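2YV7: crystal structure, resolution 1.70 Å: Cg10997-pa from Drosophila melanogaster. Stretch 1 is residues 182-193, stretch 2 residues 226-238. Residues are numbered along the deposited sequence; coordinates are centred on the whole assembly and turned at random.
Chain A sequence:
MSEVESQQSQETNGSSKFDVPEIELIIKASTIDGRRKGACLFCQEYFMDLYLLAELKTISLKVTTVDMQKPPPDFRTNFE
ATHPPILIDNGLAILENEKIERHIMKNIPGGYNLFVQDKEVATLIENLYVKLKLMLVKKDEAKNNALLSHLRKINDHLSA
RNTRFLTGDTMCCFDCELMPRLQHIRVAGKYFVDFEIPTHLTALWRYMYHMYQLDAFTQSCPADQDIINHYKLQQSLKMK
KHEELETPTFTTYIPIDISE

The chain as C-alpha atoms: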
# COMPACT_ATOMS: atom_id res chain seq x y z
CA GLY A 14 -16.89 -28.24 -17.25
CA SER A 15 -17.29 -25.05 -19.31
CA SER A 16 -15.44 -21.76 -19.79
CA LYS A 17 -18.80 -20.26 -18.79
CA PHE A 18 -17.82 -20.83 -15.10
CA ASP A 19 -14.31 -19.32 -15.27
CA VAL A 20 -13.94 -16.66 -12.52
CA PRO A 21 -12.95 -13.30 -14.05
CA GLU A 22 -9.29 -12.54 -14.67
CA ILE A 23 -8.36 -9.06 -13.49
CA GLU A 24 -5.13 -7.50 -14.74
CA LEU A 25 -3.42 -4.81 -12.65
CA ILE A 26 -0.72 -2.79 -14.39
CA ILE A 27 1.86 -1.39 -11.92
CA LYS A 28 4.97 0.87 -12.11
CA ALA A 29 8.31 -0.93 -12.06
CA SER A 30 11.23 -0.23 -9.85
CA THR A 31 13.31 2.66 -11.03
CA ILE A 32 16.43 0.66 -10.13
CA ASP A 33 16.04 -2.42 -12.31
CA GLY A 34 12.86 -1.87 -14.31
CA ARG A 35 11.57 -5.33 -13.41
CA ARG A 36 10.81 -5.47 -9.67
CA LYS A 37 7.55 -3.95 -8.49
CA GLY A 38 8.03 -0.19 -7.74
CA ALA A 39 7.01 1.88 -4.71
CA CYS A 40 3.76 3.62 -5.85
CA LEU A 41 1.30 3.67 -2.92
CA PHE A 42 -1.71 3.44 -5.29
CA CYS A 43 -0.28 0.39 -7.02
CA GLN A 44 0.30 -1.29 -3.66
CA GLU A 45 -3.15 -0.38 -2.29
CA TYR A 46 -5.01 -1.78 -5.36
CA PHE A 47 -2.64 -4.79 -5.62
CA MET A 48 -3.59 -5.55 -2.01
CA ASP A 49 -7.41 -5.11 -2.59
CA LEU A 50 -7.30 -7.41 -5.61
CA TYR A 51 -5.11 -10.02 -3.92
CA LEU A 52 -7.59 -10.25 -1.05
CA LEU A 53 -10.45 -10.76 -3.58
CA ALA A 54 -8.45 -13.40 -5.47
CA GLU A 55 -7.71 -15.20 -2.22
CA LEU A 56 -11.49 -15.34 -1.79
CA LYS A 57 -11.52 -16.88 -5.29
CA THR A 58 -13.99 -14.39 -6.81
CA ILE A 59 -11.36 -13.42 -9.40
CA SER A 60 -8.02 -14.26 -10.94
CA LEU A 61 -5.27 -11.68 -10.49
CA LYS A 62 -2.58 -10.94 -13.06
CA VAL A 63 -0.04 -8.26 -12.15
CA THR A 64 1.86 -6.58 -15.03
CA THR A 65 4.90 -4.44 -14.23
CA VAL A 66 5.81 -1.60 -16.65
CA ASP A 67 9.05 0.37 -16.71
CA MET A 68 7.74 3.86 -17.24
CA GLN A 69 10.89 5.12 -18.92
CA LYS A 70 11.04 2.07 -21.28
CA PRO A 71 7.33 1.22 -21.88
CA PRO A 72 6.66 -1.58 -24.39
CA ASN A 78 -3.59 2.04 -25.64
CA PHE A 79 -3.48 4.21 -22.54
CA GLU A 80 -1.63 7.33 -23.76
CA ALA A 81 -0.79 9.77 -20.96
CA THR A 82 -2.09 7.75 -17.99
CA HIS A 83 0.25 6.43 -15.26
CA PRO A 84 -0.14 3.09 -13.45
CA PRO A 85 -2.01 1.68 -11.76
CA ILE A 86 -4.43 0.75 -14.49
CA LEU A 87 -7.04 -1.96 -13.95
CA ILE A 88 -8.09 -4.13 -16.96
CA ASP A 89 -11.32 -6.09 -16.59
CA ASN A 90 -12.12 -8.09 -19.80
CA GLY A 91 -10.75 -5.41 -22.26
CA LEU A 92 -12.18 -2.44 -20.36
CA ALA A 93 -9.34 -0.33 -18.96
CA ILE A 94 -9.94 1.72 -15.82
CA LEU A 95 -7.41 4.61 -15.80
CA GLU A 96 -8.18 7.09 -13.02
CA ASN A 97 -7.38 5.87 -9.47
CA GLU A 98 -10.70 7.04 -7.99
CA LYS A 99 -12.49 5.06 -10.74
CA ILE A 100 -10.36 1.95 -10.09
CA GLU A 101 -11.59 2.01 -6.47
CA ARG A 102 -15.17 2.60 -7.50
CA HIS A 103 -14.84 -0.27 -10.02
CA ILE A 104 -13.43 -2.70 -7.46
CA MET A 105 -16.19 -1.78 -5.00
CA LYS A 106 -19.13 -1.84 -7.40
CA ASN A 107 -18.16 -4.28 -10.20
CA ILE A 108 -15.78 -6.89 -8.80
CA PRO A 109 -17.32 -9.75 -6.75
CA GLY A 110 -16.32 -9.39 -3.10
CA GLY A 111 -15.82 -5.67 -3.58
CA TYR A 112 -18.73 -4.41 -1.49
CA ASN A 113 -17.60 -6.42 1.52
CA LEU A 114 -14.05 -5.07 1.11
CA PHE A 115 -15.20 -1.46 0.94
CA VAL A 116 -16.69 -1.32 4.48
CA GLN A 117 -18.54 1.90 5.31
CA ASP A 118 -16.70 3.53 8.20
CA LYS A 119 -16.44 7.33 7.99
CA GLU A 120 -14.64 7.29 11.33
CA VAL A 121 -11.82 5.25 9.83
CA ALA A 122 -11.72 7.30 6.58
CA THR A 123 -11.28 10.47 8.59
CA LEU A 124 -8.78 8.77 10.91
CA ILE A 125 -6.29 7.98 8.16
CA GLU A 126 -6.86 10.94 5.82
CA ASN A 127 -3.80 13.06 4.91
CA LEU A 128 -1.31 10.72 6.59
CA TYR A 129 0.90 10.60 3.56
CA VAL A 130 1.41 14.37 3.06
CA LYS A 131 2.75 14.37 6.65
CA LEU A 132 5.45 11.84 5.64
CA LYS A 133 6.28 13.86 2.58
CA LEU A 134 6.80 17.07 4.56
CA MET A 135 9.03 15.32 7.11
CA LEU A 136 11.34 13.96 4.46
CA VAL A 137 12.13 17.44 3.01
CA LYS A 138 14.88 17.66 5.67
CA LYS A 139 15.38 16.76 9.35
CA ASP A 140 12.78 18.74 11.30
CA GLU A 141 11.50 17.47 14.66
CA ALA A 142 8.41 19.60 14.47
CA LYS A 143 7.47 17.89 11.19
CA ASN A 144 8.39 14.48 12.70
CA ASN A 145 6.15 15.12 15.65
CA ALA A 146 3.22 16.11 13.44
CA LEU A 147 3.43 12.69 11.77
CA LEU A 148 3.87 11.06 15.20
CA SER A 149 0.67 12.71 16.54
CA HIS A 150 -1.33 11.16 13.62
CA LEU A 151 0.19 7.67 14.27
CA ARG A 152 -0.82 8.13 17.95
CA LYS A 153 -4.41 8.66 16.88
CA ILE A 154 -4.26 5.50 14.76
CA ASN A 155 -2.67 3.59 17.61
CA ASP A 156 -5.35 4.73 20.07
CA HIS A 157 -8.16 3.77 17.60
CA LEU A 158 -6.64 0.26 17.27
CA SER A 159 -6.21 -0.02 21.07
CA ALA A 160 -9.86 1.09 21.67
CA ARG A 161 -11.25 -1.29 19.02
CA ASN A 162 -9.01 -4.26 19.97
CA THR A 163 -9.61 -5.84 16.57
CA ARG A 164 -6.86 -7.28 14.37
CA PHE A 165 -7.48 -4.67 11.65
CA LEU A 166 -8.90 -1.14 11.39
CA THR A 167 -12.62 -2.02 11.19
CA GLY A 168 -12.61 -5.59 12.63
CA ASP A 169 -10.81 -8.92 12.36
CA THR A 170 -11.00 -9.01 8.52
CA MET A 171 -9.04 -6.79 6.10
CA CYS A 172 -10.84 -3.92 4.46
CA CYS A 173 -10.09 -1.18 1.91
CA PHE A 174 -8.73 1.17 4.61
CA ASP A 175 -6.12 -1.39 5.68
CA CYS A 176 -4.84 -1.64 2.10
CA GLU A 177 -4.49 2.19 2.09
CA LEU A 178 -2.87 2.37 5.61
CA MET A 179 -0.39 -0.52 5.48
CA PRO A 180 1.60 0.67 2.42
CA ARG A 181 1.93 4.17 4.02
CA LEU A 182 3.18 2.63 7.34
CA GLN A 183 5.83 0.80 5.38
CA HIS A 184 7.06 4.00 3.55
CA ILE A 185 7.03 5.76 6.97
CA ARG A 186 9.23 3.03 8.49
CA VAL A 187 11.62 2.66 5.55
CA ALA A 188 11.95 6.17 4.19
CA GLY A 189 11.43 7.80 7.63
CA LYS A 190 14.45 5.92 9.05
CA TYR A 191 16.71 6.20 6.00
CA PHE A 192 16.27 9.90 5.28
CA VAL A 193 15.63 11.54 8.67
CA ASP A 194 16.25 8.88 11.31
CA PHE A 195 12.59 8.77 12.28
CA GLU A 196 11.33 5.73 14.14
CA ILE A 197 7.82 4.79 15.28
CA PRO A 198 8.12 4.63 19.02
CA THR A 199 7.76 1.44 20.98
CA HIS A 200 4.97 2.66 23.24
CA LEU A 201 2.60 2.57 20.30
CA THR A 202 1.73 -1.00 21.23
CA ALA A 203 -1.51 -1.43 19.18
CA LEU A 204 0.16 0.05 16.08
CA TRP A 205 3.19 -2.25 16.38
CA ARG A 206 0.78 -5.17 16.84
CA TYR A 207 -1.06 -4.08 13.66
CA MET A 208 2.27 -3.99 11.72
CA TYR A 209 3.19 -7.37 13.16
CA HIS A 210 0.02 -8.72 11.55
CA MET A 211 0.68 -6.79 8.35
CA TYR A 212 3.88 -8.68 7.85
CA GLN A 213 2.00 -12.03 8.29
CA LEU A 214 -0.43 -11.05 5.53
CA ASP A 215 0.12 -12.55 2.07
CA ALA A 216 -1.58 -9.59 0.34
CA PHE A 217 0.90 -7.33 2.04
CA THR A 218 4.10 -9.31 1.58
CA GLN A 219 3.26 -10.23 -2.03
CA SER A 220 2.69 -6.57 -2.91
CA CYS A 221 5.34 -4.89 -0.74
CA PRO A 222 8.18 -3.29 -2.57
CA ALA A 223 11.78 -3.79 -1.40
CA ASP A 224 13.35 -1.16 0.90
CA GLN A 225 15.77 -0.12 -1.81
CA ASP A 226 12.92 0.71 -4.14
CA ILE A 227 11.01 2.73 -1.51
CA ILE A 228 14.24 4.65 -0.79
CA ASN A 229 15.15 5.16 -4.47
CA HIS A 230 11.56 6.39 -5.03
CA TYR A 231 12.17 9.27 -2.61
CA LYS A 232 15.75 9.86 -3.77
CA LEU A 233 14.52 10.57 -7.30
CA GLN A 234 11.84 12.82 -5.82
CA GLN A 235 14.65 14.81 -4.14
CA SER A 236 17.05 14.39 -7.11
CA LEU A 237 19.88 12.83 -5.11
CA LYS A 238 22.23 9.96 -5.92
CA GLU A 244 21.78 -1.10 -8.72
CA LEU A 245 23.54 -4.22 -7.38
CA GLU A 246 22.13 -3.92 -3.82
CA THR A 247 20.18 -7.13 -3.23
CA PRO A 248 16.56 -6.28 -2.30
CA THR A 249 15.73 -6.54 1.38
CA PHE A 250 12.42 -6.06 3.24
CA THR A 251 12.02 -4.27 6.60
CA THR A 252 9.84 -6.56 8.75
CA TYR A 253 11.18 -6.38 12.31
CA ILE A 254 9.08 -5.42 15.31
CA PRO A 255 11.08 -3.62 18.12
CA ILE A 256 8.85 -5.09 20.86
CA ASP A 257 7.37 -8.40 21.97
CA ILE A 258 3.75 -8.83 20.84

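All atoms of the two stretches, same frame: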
# COMPACT_ATOMS: atom_id res chain seq x y z
N LEU A 182 2.37 2.97 6.17
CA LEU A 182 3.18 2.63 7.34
C LEU A 182 4.55 2.09 6.93
O LEU A 182 5.61 2.48 7.48
CB LEU A 182 2.43 1.59 8.20
CG LEU A 182 1.17 2.12 8.91
CD1 LEU A 182 0.65 1.00 9.73
CD2 LEU A 182 1.64 3.25 9.94
N GLN A 183 4.55 1.30 5.88
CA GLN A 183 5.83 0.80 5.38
C GLN A 183 6.73 1.91 4.79
O GLN A 183 7.93 1.92 5.14
CB GLN A 183 5.55 -0.32 4.33
CG GLN A 183 6.89 -1.03 3.93
CD GLN A 183 7.43 -1.96 5.04
OE1 GLN A 183 6.85 -2.06 6.10
NE2 GLN A 183 8.55 -2.68 4.75
N HIS A 184 6.22 2.90 4.03
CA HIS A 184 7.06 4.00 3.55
C HIS A 184 7.53 4.84 4.74
O HIS A 184 8.64 5.28 4.79
CB HIS A 184 6.25 4.89 2.61
CG HIS A 184 6.11 4.36 1.21
ND1 HIS A 184 5.70 3.06 0.93
CD2 HIS A 184 6.21 4.98 0.02
CE1 HIS A 184 5.68 2.89 -0.39
NE2 HIS A 184 5.90 4.05 -0.96
N ILE A 185 6.64 5.04 5.72
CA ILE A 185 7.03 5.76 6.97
C ILE A 185 8.21 5.08 7.64
O ILE A 185 9.19 5.79 7.90
CB ILE A 185 5.85 5.88 7.93
CG1 ILE A 185 4.83 6.92 7.40
CG2 ILE A 185 6.31 6.41 9.31
CD1 ILE A 185 3.47 6.85 8.22
N ARG A 186 8.15 3.77 7.85
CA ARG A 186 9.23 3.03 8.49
C ARG A 186 10.48 3.14 7.65
O ARG A 186 11.54 3.55 8.14
CB ARG A 186 8.90 1.55 8.69
CG ARG A 186 7.82 1.26 9.70
CD ARG A 186 7.87 -0.20 10.10
NE ARG A 186 9.11 -0.54 10.83
CZ ARG A 186 9.42 -1.79 11.19
NH1 ARG A 186 8.66 -2.86 10.85
NH2 ARG A 186 10.53 -1.96 11.88
N VAL A 187 10.38 2.78 6.37
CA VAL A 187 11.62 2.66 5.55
C VAL A 187 12.25 4.00 5.20
O VAL A 187 13.45 4.22 5.43
CB VAL A 187 11.31 1.79 4.29
CG1 VAL A 187 12.49 1.77 3.35
CG2 VAL A 187 10.91 0.34 4.74
N ALA A 188 11.43 4.91 4.65
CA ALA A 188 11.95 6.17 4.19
C ALA A 188 12.19 7.09 5.40
O ALA A 188 13.13 7.83 5.42
CB ALA A 188 11.01 6.86 3.25
N GLY A 189 11.26 7.07 6.36
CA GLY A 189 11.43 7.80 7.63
C GLY A 189 12.82 7.57 8.25
O GLY A 189 13.53 8.53 8.58
N LYS A 190 13.19 6.30 8.38
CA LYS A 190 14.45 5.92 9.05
C LYS A 190 15.62 6.31 8.18
O LYS A 190 16.57 7.01 8.62
CB LYS A 190 14.48 4.45 9.24
CG LYS A 190 15.68 3.99 10.00
CD LYS A 190 15.84 2.51 9.70
CE LYS A 190 16.25 1.82 10.93
NZ LYS A 190 15.54 2.52 12.06
N TYR A 191 15.54 5.94 6.89
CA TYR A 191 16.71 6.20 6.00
C TYR A 191 17.03 7.70 5.88
O TYR A 191 18.19 8.17 6.09
CB TYR A 191 16.42 5.63 4.60
CG TYR A 191 17.55 5.83 3.61
CD1 TYR A 191 17.67 7.02 2.85
CD2 TYR A 191 18.53 4.88 3.50
CE1 TYR A 191 18.74 7.21 1.94
CE2 TYR A 191 19.55 5.03 2.60
CZ TYR A 191 19.67 6.21 1.85
OH TYR A 191 20.70 6.34 0.98
N PHE A 192 16.02 8.49 5.59
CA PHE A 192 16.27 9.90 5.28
C PHE A 192 16.46 10.76 6.51
O PHE A 192 17.36 11.61 6.49
CB PHE A 192 15.17 10.52 4.39
CG PHE A 192 15.19 9.95 3.00
CD1 PHE A 192 16.13 10.39 2.07
CD2 PHE A 192 14.34 8.93 2.66
CE1 PHE A 192 16.19 9.82 0.80
CE2 PHE A 192 14.41 8.36 1.41
CZ PHE A 192 15.34 8.81 0.47
N VAL A 193 15.61 10.58 7.52
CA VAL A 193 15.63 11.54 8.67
C VAL A 193 15.71 10.85 10.02
O VAL A 193 15.47 11.49 11.06
CB VAL A 193 14.44 12.59 8.61
CG1 VAL A 193 14.62 13.49 7.37
CG2 VAL A 193 13.08 11.87 8.61
N ASP A 226 13.82 0.09 -3.21
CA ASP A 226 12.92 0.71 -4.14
C ASP A 226 12.12 1.82 -3.48
O ASP A 226 11.89 2.83 -4.09
CB ASP A 226 12.03 -0.40 -4.75
CG ASP A 226 12.85 -1.40 -5.60
OD1 ASP A 226 13.61 -0.89 -6.45
OD2 ASP A 226 12.79 -2.63 -5.37
N ILE A 227 11.66 1.63 -2.24
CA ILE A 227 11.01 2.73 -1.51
C ILE A 227 12.00 3.90 -1.37
O ILE A 227 11.72 5.06 -1.74
CB ILE A 227 10.50 2.24 -0.09
CG1 ILE A 227 9.32 1.28 -0.25
CG2 ILE A 227 10.06 3.49 0.75
CD1 ILE A 227 8.97 0.41 0.99
N ILE A 228 13.21 3.60 -0.89
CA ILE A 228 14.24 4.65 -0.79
C ILE A 228 14.58 5.36 -2.11
O ILE A 228 14.61 6.59 -2.17
CB ILE A 228 15.55 4.00 -0.22
CG1 ILE A 228 15.23 3.50 1.19
CG2 ILE A 228 16.73 4.97 -0.26
CD1 ILE A 228 16.46 2.74 1.79
N ASN A 229 14.83 4.59 -3.17
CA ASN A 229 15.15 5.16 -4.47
C ASN A 229 14.00 6.08 -4.95
O ASN A 229 14.24 7.18 -5.47
CB ASN A 229 15.45 4.05 -5.48
CG ASN A 229 15.97 4.60 -6.82
OD1 ASN A 229 15.38 4.38 -7.88
ND2 ASN A 229 17.04 5.35 -6.75
N HIS A 230 12.76 5.62 -4.72
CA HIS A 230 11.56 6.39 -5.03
C HIS A 230 11.66 7.80 -4.49
O HIS A 230 11.53 8.77 -5.25
CB HIS A 230 10.35 5.62 -4.50
CG HIS A 230 9.02 6.27 -4.72
ND1 HIS A 230 8.21 5.97 -5.80
CD2 HIS A 230 8.32 7.12 -3.94
CE1 HIS A 230 7.08 6.64 -5.69
NE2 HIS A 230 7.11 7.34 -4.57
N TYR A 231 11.94 7.95 -3.18
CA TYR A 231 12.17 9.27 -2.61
C TYR A 231 13.46 9.97 -3.03
O TYR A 231 13.50 11.19 -3.05
CB TYR A 231 12.00 9.25 -1.07
CG TYR A 231 10.60 8.85 -0.74
CD1 TYR A 231 9.53 9.76 -0.83
CD2 TYR A 231 10.32 7.54 -0.39
CE1 TYR A 231 8.18 9.35 -0.60
CE2 TYR A 231 9.01 7.12 -0.15
CZ TYR A 231 7.97 8.02 -0.22
OH TYR A 231 6.72 7.59 0.01
N LYS A 232 14.51 9.24 -3.33
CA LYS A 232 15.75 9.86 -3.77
C LYS A 232 15.49 10.60 -5.08
O LYS A 232 15.86 11.75 -5.24
CB LYS A 232 16.83 8.82 -4.00
CG LYS A 232 17.58 8.40 -2.78
CD LYS A 232 18.83 7.64 -3.17
CE LYS A 232 19.49 7.04 -1.96
NZ LYS A 232 20.43 8.00 -1.28
N LEU A 233 14.82 9.95 -6.02
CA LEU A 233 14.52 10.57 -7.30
C LEU A 233 13.64 11.79 -7.10
O LEU A 233 13.82 12.81 -7.76
CB LEU A 233 13.81 9.60 -8.23
CG LEU A 233 14.34 8.18 -8.38
CD1 LEU A 233 13.57 7.53 -9.49
CD2 LEU A 233 15.81 8.20 -8.72
N GLN A 234 12.69 11.68 -6.18
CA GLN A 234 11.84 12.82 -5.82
C GLN A 234 12.66 14.02 -5.36
O GLN A 234 12.28 15.15 -5.62
CB GLN A 234 10.85 12.44 -4.73
CG GLN A 234 9.70 11.61 -5.22
CD GLN A 234 8.54 11.58 -4.24
OE1 GLN A 234 7.65 10.72 -4.33
NE2 GLN A 234 8.55 12.53 -3.28
N GLN A 235 13.79 13.76 -4.69
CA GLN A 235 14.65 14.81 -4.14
C GLN A 235 15.92 15.02 -4.99
O GLN A 235 16.80 15.83 -4.64
CB GLN A 235 14.99 14.50 -2.67
CG GLN A 235 13.75 14.41 -1.74
CD GLN A 235 13.99 13.61 -0.44
OE1 GLN A 235 13.06 13.28 0.29
NE2 GLN A 235 15.25 13.29 -0.17
N SER A 236 15.98 14.29 -6.11
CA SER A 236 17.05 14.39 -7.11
C SER A 236 18.46 14.20 -6.55
O SER A 236 19.39 14.92 -6.90
CB SER A 236 16.93 15.69 -7.92
OG SER A 236 15.61 15.83 -8.44
N LEU A 237 18.59 13.21 -5.67
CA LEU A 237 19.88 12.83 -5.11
C LEU A 237 20.45 11.65 -5.90
O LEU A 237 19.77 11.08 -6.77
CB LEU A 237 19.73 12.41 -3.65
CG LEU A 237 18.63 12.96 -2.73
CD1 LEU A 237 18.58 12.14 -1.45
CD2 LEU A 237 18.81 14.45 -2.39
N LYS A 238 21.70 11.30 -5.60
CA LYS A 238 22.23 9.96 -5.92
C LYS A 238 23.39 9.56 -5.02
O LYS A 238 23.17 9.19 -3.87
CB LYS A 238 22.57 9.79 -7.40
CG LYS A 238 21.59 8.84 -8.12
CD LYS A 238 21.41 7.53 -7.33
CE LYS A 238 20.07 6.88 -7.63
NZ LYS A 238 18.93 7.79 -7.38

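The one hydrogen bond that joins these two helices is set at the outer side of a mostly apolar contact, and it closes over an aliphatic side chain. Lys232 NZ donates to Tyr191 OH at 2.8 Å, while Ile228 lies against the same tyrosine ring, its CG2 only 3.7 Å from the ring centroid and 9° off the normal. The phenol suits this place because it has two characters: a flat ring whose face accepts the methyl in a CH-pi contact, and a hydroxyl whose oxygen can accept a hydrogen bond from the amine. The long methylene chain of Lys232 in turn lets a residue whose CA-to-CB bond points sideways carry its charge to that hydroxyl.

The backbones are two helices, both already under way where the stretches begin, whose axes approach to 9.1 Å and cross at -64°. With so steep a crossing the chains are close over a short span: the CA atoms of Ala188 and Ile228 are 5.7 Å apart, those of His184 and Ile227 6.5 Å. Alanine fits this close point because its single methyl takes little room, and its CB still reaches Tyr231 CD2 at 3.8 Å.

Packing is by knobs into holes from both sides. Ile227 inserts among two adjacent pairs, Gln183-His184 and Val187-Ala188, one helical turn apart, which together line the hole. Its branched side chain touches several walls at once: CG2 is 4.0 Å from Val187 CG1 and stands over the face of the His184 imidazole, 4.2 Å from the ring centroid, while CD1 meets Gln183 CG at 3.9 Å. The amide of Gln183 bonds elsewhere in the structure, so its aliphatic part can serve as a wall without leaving polar atoms unpaired. Val187 CG1 also meets Ile228 CG1 at 3.9 Å, so valine bridges the two isoleucines.

In the other direction, Phe192 fits among Ile228, Tyr231, Lys232 and Gln235. Its CE2 lies 3.6 Å from Tyr231 CB, and its CZ 4.0 Å from Lys232 CG; a large flat ring can fill such a hollow with no need for a polar partner. The imidazole of His184 and the phenol of Tyr231 meet rim to rim, their planes nearly perpendicular at 89° and centroids 5.7 Å apart, neither covering the other's face. His184 NE2 and Tyr231 OH each have hydrogen-bonding partners elsewhere in the structure, so these polar rings can sit in a buried contact with those atoms satisfied.

Beyond the second helix, Ser236 adopts positive phi in a Schellman motif, with Leu237 N bonded back to Lys232 O at 3.1 Å. After this turn Leu237 CD1 reaches the edge of the Phe192 ring, 4.0 Å from CE1, although Leu237 is poorly ordered.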